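Local coordinates for FAD:protein FMN transferase (Pseudomonas stutzeri ATCC 14405 = CCUG 16156, PDB 5MGY) that probably transfers FMN from FAD to a threonine of its target protein, a magnesium-dependent step that matures the NosR protein needed for nitrous oxide reduction, at residues A[22-27]-A[179-184]; A[162-167]-A[265-270]; A[63-68]-A[145-150]. All coordinates share one frame; numbering follows the deposited sequence.

Overall arrangement
Strand 21-28, near the N terminus, pairs with strand 179-183 in interaction 1, which closes the longest loop of the three. Interaction 3 lies wholly within that loop. It joins helix 61-67 to strand 144-147 of a small three-stranded sheet, about 34 Å from interaction 1 between centres. The chain then enters helix 159-173, the first half of interaction 2. This contact crosses interaction 1, because strand 179-183 lies between helices 159-173 and 267-292, while strand 21-28 precedes both. Helix 159-173 packs on strand 179-183, so interactions 1 and 2 touch, with I183 against A163 and V164. Together they tie the large antiparallel sheet to the helices near the magnesium site.

Interaction 1: A[22-27]-A[179-184]; sequences YTVKYV and YLVEIT
The rings of Y22, Y26 and Y179 leave the contact; of these side chains, it is CB that meets the opposite strand. Neither the faces nor the edges of these rings carry a close approach across it. Y26 CB lies 4.1 Å from Y179 CB, and Y22 CB lies 3.9 Å from I183 CG1. In Y26, CG sits between the backbone N and the carbonyl carbon (chi1 74°), which starts the ring away from the neighbouring strand. Y22 and Y26 reach helix 35-53, where Y22 OH bonds to E43; Y26 OH bonds to the carbonyl of P33. Y179 packs on I168 and K172 of helix 159-173. V24 CG2 and V181 CG1, on the same face as the tyrosines, are 4.3 Å apart.

The other flat group is the carboxylate of E182, on the opposite face with T23, K25 and L180. The chain bends at CD (chi2 -95°), and OE2 lies 3.5 Å from T23 CB. K25 CB and L180 CB are 4.3 Å apart at the next pair, and the extended lysine chain runs away from L180.

T23 and E182 form an antiparallel hydrogen-bonded pair, with T23 N to E182 O at 2.8 Å and E182 N to T23 O at 2.7 Å. K25 and L180 bond in the same way, with L180 N to K25 O at 2.8 Å. The pairing joins neighbouring strands of the large sheet. Its chemistry implies a join held by the backbone, with a mostly apolar face turned to helices 35-53 and 159-173 and a mixed, partly exposed face of T23, K25, L180 and E182.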
loop_
_atom_site.group_PDB
_atom_site.type_symbol
_atom_site.label_atom_id
_atom_site.label_comp_id
_atom_site.label_asym_id
_atom_site.label_seq_id
_atom_site.Cartn_x
_atom_site.Cartn_y
_atom_site.Cartn_z
ATOM N N TYR A 22 9.996 8.921 -4.644
ATOM C CA TYR A 22 8.736 9.517 -5.060
ATOM C C TYR A 22 8.932 10.424 -6.285
ATOM O O TYR A 22 10.027 10.895 -6.581
ATOM C CB TYR A 22 8.082 10.308 -3.915
ATOM C CG TYR A 22 8.868 11.509 -3.435
ATOM C CD1 TYR A 22 9.731 11.408 -2.361
ATOM C CD2 TYR A 22 8.730 12.751 -4.042
ATOM C CE1 TYR A 22 10.445 12.516 -1.898
ATOM C CE2 TYR A 22 9.431 13.860 -3.586
ATOM C CZ TYR A 22 10.298 13.745 -2.516
ATOM O OH TYR A 22 11.026 14.832 -2.075
ATOM N N THR A 23 7.852 10.657 -6.995
ATOM C CA THR A 23 7.861 11.564 -8.095
ATOM C C THR A 23 6.497 12.222 -8.176
ATOM O O THR A 23 5.488 11.542 -8.165
ATOM C CB THR A 23 8.188 10.828 -9.403
ATOM O OG1 THR A 23 9.524 10.333 -9.340
ATOM C CG2 THR A 23 8.080 11.767 -10.628
ATOM N N VAL A 24 6.502 13.539 -8.268
ATOM C CA VAL A 24 5.314 14.321 -8.469
ATOM C C VAL A 24 5.448 14.993 -9.815
ATOM O O VAL A 24 6.493 15.497 -10.181
ATOM C CB VAL A 24 5.176 15.396 -7.376
ATOM C CG1 VAL A 24 3.948 16.282 -7.599
ATOM C CG2 VAL A 24 5.081 14.732 -6.008
ATOM N N LYS A 25 4.357 14.988 -10.544
ATOM C CA LYS A 25 4.236 15.736 -11.751
ATOM C C LYS A 25 2.942 16.521 -11.729
ATOM O O LYS A 25 1.928 16.017 -11.310
ATOM C CB LYS A 25 4.204 14.776 -12.933
ATOM C CG LYS A 25 5.507 13.994 -13.184
ATOM C CD LYS A 25 5.348 13.178 -14.450
ATOM C CE LYS A 25 6.544 12.295 -14.676
ATOM N NZ LYS A 25 6.418 11.595 -15.998
ATOM N N TYR A 26 2.971 17.756 -12.176
ATOM C CA TYR A 26 1.786 18.578 -12.170
ATOM C C TYR A 26 1.808 19.688 -13.194
ATOM O O TYR A 26 2.869 20.120 -13.647
ATOM C CB TYR A 26 1.574 19.173 -10.782
ATOM C CG TYR A 26 2.519 20.299 -10.403
ATOM C CD1 TYR A 26 3.867 20.046 -10.082
ATOM C CD2 TYR A 26 2.055 21.611 -10.331
ATOM C CE1 TYR A 26 4.718 21.080 -9.720
ATOM C CE2 TYR A 26 2.918 22.650 -9.970
ATOM C CZ TYR A 26 4.237 22.384 -9.680
ATOM O OH TYR A 26 5.034 23.418 -9.350
ATOM N N VAL A 27 0.617 20.153 -13.530
ATOM C CA VAL A 27 0.482 21.249 -14.439
ATOM C C VAL A 27 0.469 22.481 -13.596
ATOM O O VAL A 27 -0.306 22.604 -12.675
ATOM C CB VAL A 27 -0.830 21.171 -15.228
ATOM C CG1 VAL A 27 -0.984 22.343 -16.163
ATOM C CG2 VAL A 27 -0.866 19.903 -16.019
ATOM N N TYR A 179 -2.334 16.468 -12.102
ATOM C CA TYR A 179 -1.139 15.944 -11.385
ATOM C C TYR A 179 -1.014 14.400 -11.503
ATOM O O TYR A 179 -2.006 13.710 -11.775
ATOM C CB TYR A 179 -1.202 16.340 -9.898
ATOM C CG TYR A 179 -2.445 15.863 -9.273
ATOM C CD1 TYR A 179 -2.556 14.554 -8.888
ATOM C CD2 TYR A 179 -3.550 16.703 -9.107
ATOM C CE1 TYR A 179 -3.742 14.047 -8.356
ATOM C CE2 TYR A 179 -4.752 16.218 -8.555
ATOM C CZ TYR A 179 -4.846 14.865 -8.181
ATOM O OH TYR A 179 -6.011 14.280 -7.643
ATOM N N LEU A 180 0.189 13.878 -11.298
ATOM C CA LEU A 180 0.435 12.439 -11.163
ATOM C C LEU A 180 1.412 12.344 -10.038
ATOM O O LEU A 180 2.513 12.831 -10.199
ATOM C CB LEU A 180 1.093 11.841 -12.431
ATOM C CG LEU A 180 1.842 10.475 -12.319
ATOM C CD1 LEU A 180 0.882 9.390 -11.937
ATOM C CD2 LEU A 180 2.477 10.043 -13.620
ATOM N N VAL A 181 1.028 11.720 -8.933
ATOM C CA VAL A 181 1.877 11.647 -7.740
ATOM C C VAL A 181 2.266 10.197 -7.521
ATOM O O VAL A 181 1.388 9.404 -7.360
ATOM C CB VAL A 181 1.067 12.086 -6.534
ATOM C CG1 VAL A 181 1.851 12.060 -5.293
ATOM C CG2 VAL A 181 0.723 13.506 -6.629
ATOM N N GLU A 182 3.546 9.838 -7.474
ATOM C CA GLU A 182 3.920 8.453 -7.215
ATOM C C GLU A 182 4.853 8.336 -6.005
ATOM O O GLU A 182 5.897 8.963 -5.999
ATOM C CB GLU A 182 4.529 7.841 -8.477
ATOM C CG GLU A 182 5.302 6.506 -8.292
ATOM C CD GLU A 182 6.840 6.682 -8.115
ATOM O OE1 GLU A 182 7.496 6.035 -7.291
ATOM O OE2 GLU A 182 7.482 7.493 -8.780
ATOM N N ILE A 183 4.490 7.529 -4.997
ATOM C CA ILE A 183 5.326 7.355 -3.798
ATOM C C ILE A 183 5.584 5.873 -3.693
ATOM O O ILE A 183 4.662 5.133 -3.460
ATOM C CB ILE A 183 4.663 7.931 -2.543
ATOM C CG1 ILE A 183 4.424 9.439 -2.764
ATOM C CG2 ILE A 183 5.520 7.697 -1.296
ATOM C CD1 ILE A 183 3.549 10.120 -1.725
ATOM N N THR A 184 6.837 5.445 -3.927
ATOM C CA THR A 184 7.284 4.013 -3.827
ATOM C C THR A 184 6.345 3.071 -4.507
ATOM O O THR A 184 5.998 2.024 -3.962
ATOM C CB THR A 184 7.480 3.481 -2.387
ATOM O OG1 THR A 184 6.223 3.176 -1.795
ATOM C CG2 THR A 184 8.183 4.487 -1.531
#

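Interaction 2: A[162-167]-A[265-270]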
loop_
_atom_site.group_PDB
_atom_site.type_symbol
_atom_site.label_atom_id
_atom_site.label_comp_id
_atom_site.label_asym_id
_atom_site.label_seq_id
_atom_site.Cartn_x
_atom_site.Cartn_y
_atom_site.Cartn_z
ATOM N N TYR A 162 -1.638 6.163 1.610
ATOM C CA TYR A 162 -2.082 7.262 2.439
ATOM C C TYR A 162 -1.271 8.524 2.095
ATOM O O TYR A 162 -1.850 9.579 1.869
ATOM C CB TYR A 162 -1.887 6.880 3.886
ATOM C CG TYR A 162 -2.320 7.915 4.868
ATOM C CD1 TYR A 162 -3.613 8.416 4.846
ATOM C CD2 TYR A 162 -1.418 8.393 5.868
ATOM C CE1 TYR A 162 -4.016 9.350 5.788
ATOM C CE2 TYR A 162 -1.810 9.324 6.818
ATOM C CZ TYR A 162 -3.104 9.801 6.767
ATOM O OH TYR A 162 -3.509 10.719 7.685
ATOM N N ALA A 163 0.045 8.374 1.990
ATOM C CA ALA A 163 0.963 9.458 1.645
ATOM C C ALA A 163 0.571 10.126 0.320
ATOM O O ALA A 163 0.606 11.340 0.220
ATOM C CB ALA A 163 2.418 8.962 1.609
ATOM N N VAL A 164 0.160 9.328 -0.665
ATOM C CA VAL A 164 -0.238 9.807 -1.972
ATOM C C VAL A 164 -1.502 10.649 -1.809
ATOM O O VAL A 164 -1.624 11.743 -2.390
ATOM C CB VAL A 164 -0.469 8.600 -2.921
ATOM C CG1 VAL A 164 -1.258 8.978 -4.186
ATOM C CG2 VAL A 164 0.860 8.015 -3.328
ATOM N N ASP A 165 -2.444 10.145 -1.002
ATOM C CA ASP A 165 -3.714 10.824 -0.824
ATOM C C ASP A 165 -3.436 12.142 -0.108
ATOM O O ASP A 165 -3.938 13.171 -0.569
ATOM C CB ASP A 165 -4.774 9.993 -0.087
ATOM C CG ASP A 165 -5.361 8.843 -0.918
ATOM O OD1 ASP A 165 -5.380 8.908 -2.178
ATOM O OD2 ASP A 165 -5.870 7.844 -0.310
ATOM N N LEU A 166 -2.606 12.129 0.941
ATOM C CA LEU A 166 -2.268 13.374 1.641
ATOM C C LEU A 166 -1.588 14.408 0.744
ATOM O O LEU A 166 -1.948 15.578 0.778
ATOM C CB LEU A 166 -1.435 13.140 2.916
ATOM C CG LEU A 166 -2.158 12.419 4.081
ATOM C CD1 LEU A 166 -1.110 12.040 5.153
ATOM C CD2 LEU A 166 -3.383 13.182 4.636
ATOM N N VAL A 167 -0.633 13.981 -0.060
ATOM C CA VAL A 167 0.010 14.888 -0.975
ATOM C C VAL A 167 -1.017 15.485 -1.933
ATOM O O VAL A 167 -1.017 16.660 -2.159
ATOM C CB VAL A 167 1.160 14.213 -1.735
ATOM C CG1 VAL A 167 1.647 15.089 -2.891
ATOM C CG2 VAL A 167 2.293 13.939 -0.762
ATOM N N LYS A 265 -10.420 4.808 -6.169
ATOM C CA LYS A 265 -10.320 6.253 -6.033
ATOM C C LYS A 265 -9.484 6.679 -4.824
ATOM O O LYS A 265 -8.823 7.691 -4.855
ATOM C CB LYS A 265 -11.700 6.893 -6.000
ATOM C CG LYS A 265 -12.376 6.712 -4.715
ATOM C CD LYS A 265 -13.877 6.844 -4.784
ATOM C CE LYS A 265 -14.461 6.047 -3.596
ATOM N NZ LYS A 265 -15.920 6.294 -3.526
ATOM N N SER A 266 -9.500 5.879 -3.787
ATOM C CA SER A 266 -8.633 6.097 -2.653
ATOM C C SER A 266 -7.401 5.253 -2.845
ATOM O O SER A 266 -7.501 4.035 -2.866
ATOM C CB SER A 266 -9.359 5.665 -1.391
ATOM O OG SER A 266 -8.446 5.501 -0.368
ATOM N N THR A 267 -6.252 5.892 -3.011
ATOM C CA THR A 267 -4.974 5.183 -3.110
ATOM C C THR A 267 -4.641 4.422 -1.810
ATOM O O THR A 267 -3.885 3.476 -1.825
ATOM C CB THR A 267 -3.889 6.220 -3.342
ATOM O OG1 THR A 267 -4.350 7.147 -4.310
ATOM C CG2 THR A 267 -2.631 5.610 -3.813
ATOM N N LEU A 268 -5.170 4.884 -0.671
ATOM C CA LEU A 268 -4.989 4.189 0.600
ATOM C C LEU A 268 -5.618 2.780 0.465
ATOM O O LEU A 268 -4.945 1.739 0.672
ATOM C CB LEU A 268 -5.638 5.013 1.740
ATOM C CG LEU A 268 -5.390 4.538 3.176
ATOM C CD1 LEU A 268 -5.797 5.554 4.221
ATOM C CD2 LEU A 268 -6.050 3.194 3.463
ATOM N N ARG A 269 -6.903 2.768 0.120
ATOM C CA ARG A 269 -7.669 1.527 -0.207
ATOM C C ARG A 269 -7.002 0.605 -1.233
ATOM O O ARG A 269 -6.896 -0.602 -0.989
ATOM C CB ARG A 269 -9.142 1.861 -0.586
ATOM C CG ARG A 269 -9.861 2.293 0.694
ATOM C CD ARG A 269 -11.349 2.108 0.803
ATOM N NE ARG A 269 -11.857 0.724 0.643
ATOM C CZ ARG A 269 -12.023 -0.177 1.602
ATOM N NH1 ARG A 269 -12.556 -1.344 1.306
ATOM N NH2 ARG A 269 -11.636 0.046 2.842
ATOM N N ALA A 270 -6.463 1.170 -2.303
ATOM C CA ALA A 270 -5.743 0.343 -3.255
ATOM C C ALA A 270 -4.528 -0.343 -2.627
ATOM O O ALA A 270 -4.245 -1.461 -2.933
ATOM C CB ALA A 270 -5.318 1.149 -4.492
#
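The N terminus of helix 267-292 is the element gripped here, and D165 of helix 159-173 grips it by binding T267 and L268. T267 N reaches D165 OD1 at 3.2 Å on the syn lone pair. T267 OG1 donates to the same oxygen at 3.0 Å, from above the carboxylate plane. L268 N bonds to D165 OD2 at 3.1 Å, also from above that plane. The carboxylate thus takes three donors from the first turn, and its charge would probably be favoured by the positive end of the helix.

Apolar contacts flank it. V164 CG1 lies 3.7 Å from T267 CG2, the two side chains crossing at about a right angle. Y162 CD1 lies 3.7 Å from L268 CD1, the two side chains side by side, while Y162 OH bonds to E82. An alanine in place of D165 would probably leave the backbone N-H groups of T267 and L268 and the T267 hydroxyl without this acceptor.

S266 OG accepts from R269 N at 3.2 Å. This is a serine N-cap, reinforced by an aspartate from another helix, close before the magnesium ligand D271.

Interaction 3: A[63-68]-A[145-150]; sequences ERFNAL and LCKAVA
F65 and K147 form the tight part of this contact, and L145 completes it. The F65 ring is held between two partners. L145 CD1 lies over the centre of one face, 3.7 Å from the ring centroid and 9° off the normal, a CH-pi contact. K147 NZ lies over the opposite face, 4.6 Å from the centroid, in a cation-pi arrangement. The lysine chain also runs past the ring, with K147 CD 3.4 Å from F65 CZ. The backbone carbon of C146 sits at the ring edge, near its plane. F65 CG is anti to the backbone N (chi1 -172°), which starts the ring toward the strand.

K147 NZ then reaches two carbonyls near the end of the helix, F65 O within it and L68 O in the loop after it. It donates to F65 O at 2.7 Å and to L68 O at 3.0 Å. The second bond comes from above the L68 carbonyl plane. F65 O also accepts from L68 N, so two donors share it. L151 O is a further acceptor for the lysine, outside the two segments. An ammonium group beside carbonyls at the C-terminal side of a helix is probably stabilised by the helix dipole.

The contact joins helix 61-67 to strand 144-147, the middle strand of a small three-stranded antiparallel sheet. C146 points away from the helix and forms a disulfide with C73 of the adjacent strand 73-75. L145 also packs on V80 and V84 of helix 78-93.

Beyond the lysine the contact thins. L68 is partly exposed, and its CB lies 4.0 Å from K147 NZ.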
loop_
_atom_site.group_PDB
_atom_site.type_symbol
_atom_site.label_atom_id
_atom_site.label_comp_id
_atom_site.label_asym_id
_atom_site.label_seq_id
_atom_site.Cartn_x
_atom_site.Cartn_y
_atom_site.Cartn_z
ATOM N N GLU A 63 6.034 3.393 17.547
ATOM C CA GLU A 63 6.964 2.595 18.416
ATOM C C GLU A 63 6.788 2.804 19.908
ATOM O O GLU A 63 7.058 1.876 20.693
ATOM C CB GLU A 63 8.447 2.758 18.075
ATOM C CG GLU A 63 8.889 1.930 16.860
ATOM C CD GLU A 63 8.913 0.412 17.068
ATOM O OE1 GLU A 63 9.829 -0.058 17.752
ATOM O OE2 GLU A 63 8.063 -0.309 16.495
ATOM N N ARG A 64 6.349 3.997 20.293
ATOM C CA ARG A 64 5.981 4.236 21.658
ATOM C C ARG A 64 4.769 3.352 22.046
ATOM O O ARG A 64 4.796 2.692 23.081
ATOM C CB ARG A 64 5.687 5.719 21.841
ATOM C CG ARG A 64 5.516 6.147 23.287
ATOM C CD ARG A 64 5.169 7.606 23.403
ATOM N NE ARG A 64 3.729 7.857 23.147
ATOM C CZ ARG A 64 3.231 8.539 22.119
ATOM N NH1 ARG A 64 4.061 9.040 21.199
ATOM N NH2 ARG A 64 1.902 8.699 22.010
ATOM N N PHE A 65 3.739 3.329 21.191
ATOM C CA PHE A 65 2.582 2.400 21.334
ATOM C C PHE A 65 2.971 0.918 21.351
ATOM O O PHE A 65 2.513 0.148 22.182
ATOM C CB PHE A 65 1.573 2.603 20.222
ATOM C CG PHE A 65 0.314 1.842 20.429
ATOM C CD1 PHE A 65 -0.567 2.224 21.424
ATOM C CD2 PHE A 65 0.030 0.719 19.670
ATOM C CE1 PHE A 65 -1.710 1.514 21.662
ATOM C CE2 PHE A 65 -1.109 0.003 19.900
ATOM C CZ PHE A 65 -1.979 0.398 20.893
ATOM N N ASN A 66 3.863 0.537 20.461
ATOM C CA ASN A 66 4.300 -0.865 20.389
ATOM C C ASN A 66 5.050 -1.334 21.607
ATOM O O ASN A 66 5.010 -2.503 21.911
ATOM C CB ASN A 66 5.159 -1.134 19.131
ATOM C CG ASN A 66 4.365 -1.072 17.858
ATOM O OD1 ASN A 66 3.142 -0.919 17.850
ATOM N ND2 ASN A 66 5.074 -1.133 16.766
ATOM N N ALA A 67 5.738 -0.427 22.298
ATOM C CA ALA A 67 6.494 -0.840 23.499
ATOM C C ALA A 67 5.605 -1.152 24.696
ATOM O O ALA A 67 6.009 -1.902 25.553
ATOM C CB ALA A 67 7.511 0.184 23.845
ATOM N N LEU A 68 4.396 -0.605 24.729
ATOM C CA LEU A 68 3.513 -0.754 25.843
ATOM C C LEU A 68 3.018 -2.187 26.050
ATOM O O LEU A 68 3.054 -2.990 25.156
ATOM C CB LEU A 68 2.337 0.191 25.676
ATOM C CG LEU A 68 2.365 1.641 26.218
ATOM C CD1 LEU A 68 3.730 2.284 26.459
ATOM C CD2 LEU A 68 1.549 2.536 25.327
ATOM N N LEU A 145 -5.514 5.119 21.620
ATOM C CA LEU A 145 -5.533 3.793 21.021
ATOM C C LEU A 145 -5.392 2.820 22.137
ATOM O O LEU A 145 -4.478 2.973 22.914
ATOM C CB LEU A 145 -4.311 3.529 20.176
ATOM C CG LEU A 145 -4.276 3.538 18.670
ATOM C CD1 LEU A 145 -3.039 2.817 18.194
ATOM C CD2 LEU A 145 -5.540 2.877 18.149
ATOM N N CYS A 146 -6.196 1.767 22.153
ATOM C CA CYS A 146 -6.137 0.784 23.211
ATOM C C CYS A 146 -5.726 -0.557 22.675
ATOM O O CYS A 146 -6.037 -0.910 21.528
ATOM C CB CYS A 146 -7.459 0.707 23.909
ATOM S SG CYS A 146 -7.824 2.329 24.590
ATOM N N LYS A 147 -5.004 -1.308 23.502
ATOM C CA LYS A 147 -4.655 -2.651 23.135
ATOM C C LYS A 147 -4.911 -3.644 24.244
ATOM O O LYS A 147 -4.407 -3.459 25.351
ATOM C CB LYS A 147 -3.218 -2.718 22.649
ATOM C CG LYS A 147 -2.135 -2.485 23.668
ATOM C CD LYS A 147 -0.889 -2.097 22.914
ATOM C CE LYS A 147 0.351 -2.679 23.497
ATOM N NZ LYS A 147 1.531 -2.336 22.673
ATOM N N ALA A 148 -5.676 -4.705 23.927
ATOM C CA ALA A 148 -6.026 -5.738 24.888
ATOM C C ALA A 148 -4.990 -6.846 25.055
ATOM O O ALA A 148 -5.029 -7.548 26.047
ATOM C CB ALA A 148 -7.323 -6.335 24.526
ATOM N N VAL A 149 -4.087 -7.007 24.089
ATOM C CA VAL A 149 -2.941 -7.898 24.169
ATOM C C VAL A 149 -1.691 -7.078 23.830
ATOM O O VAL A 149 -1.826 -5.969 23.390
ATOM C CB VAL A 149 -3.082 -9.110 23.164
ATOM C CG1 VAL A 149 -4.452 -9.806 23.241
ATOM C CG2 VAL A 149 -2.792 -8.705 21.737
ATOM N N ALA A 150 -0.488 -7.628 23.946
ATOM C CA ALA A 150 0.751 -6.850 23.622
ATOM C C ALA A 150 0.948 -6.641 22.142
ATOM O O ALA A 150 1.965 -7.105 21.602
ATOM C CB ALA A 150 2.035 -7.497 24.205
#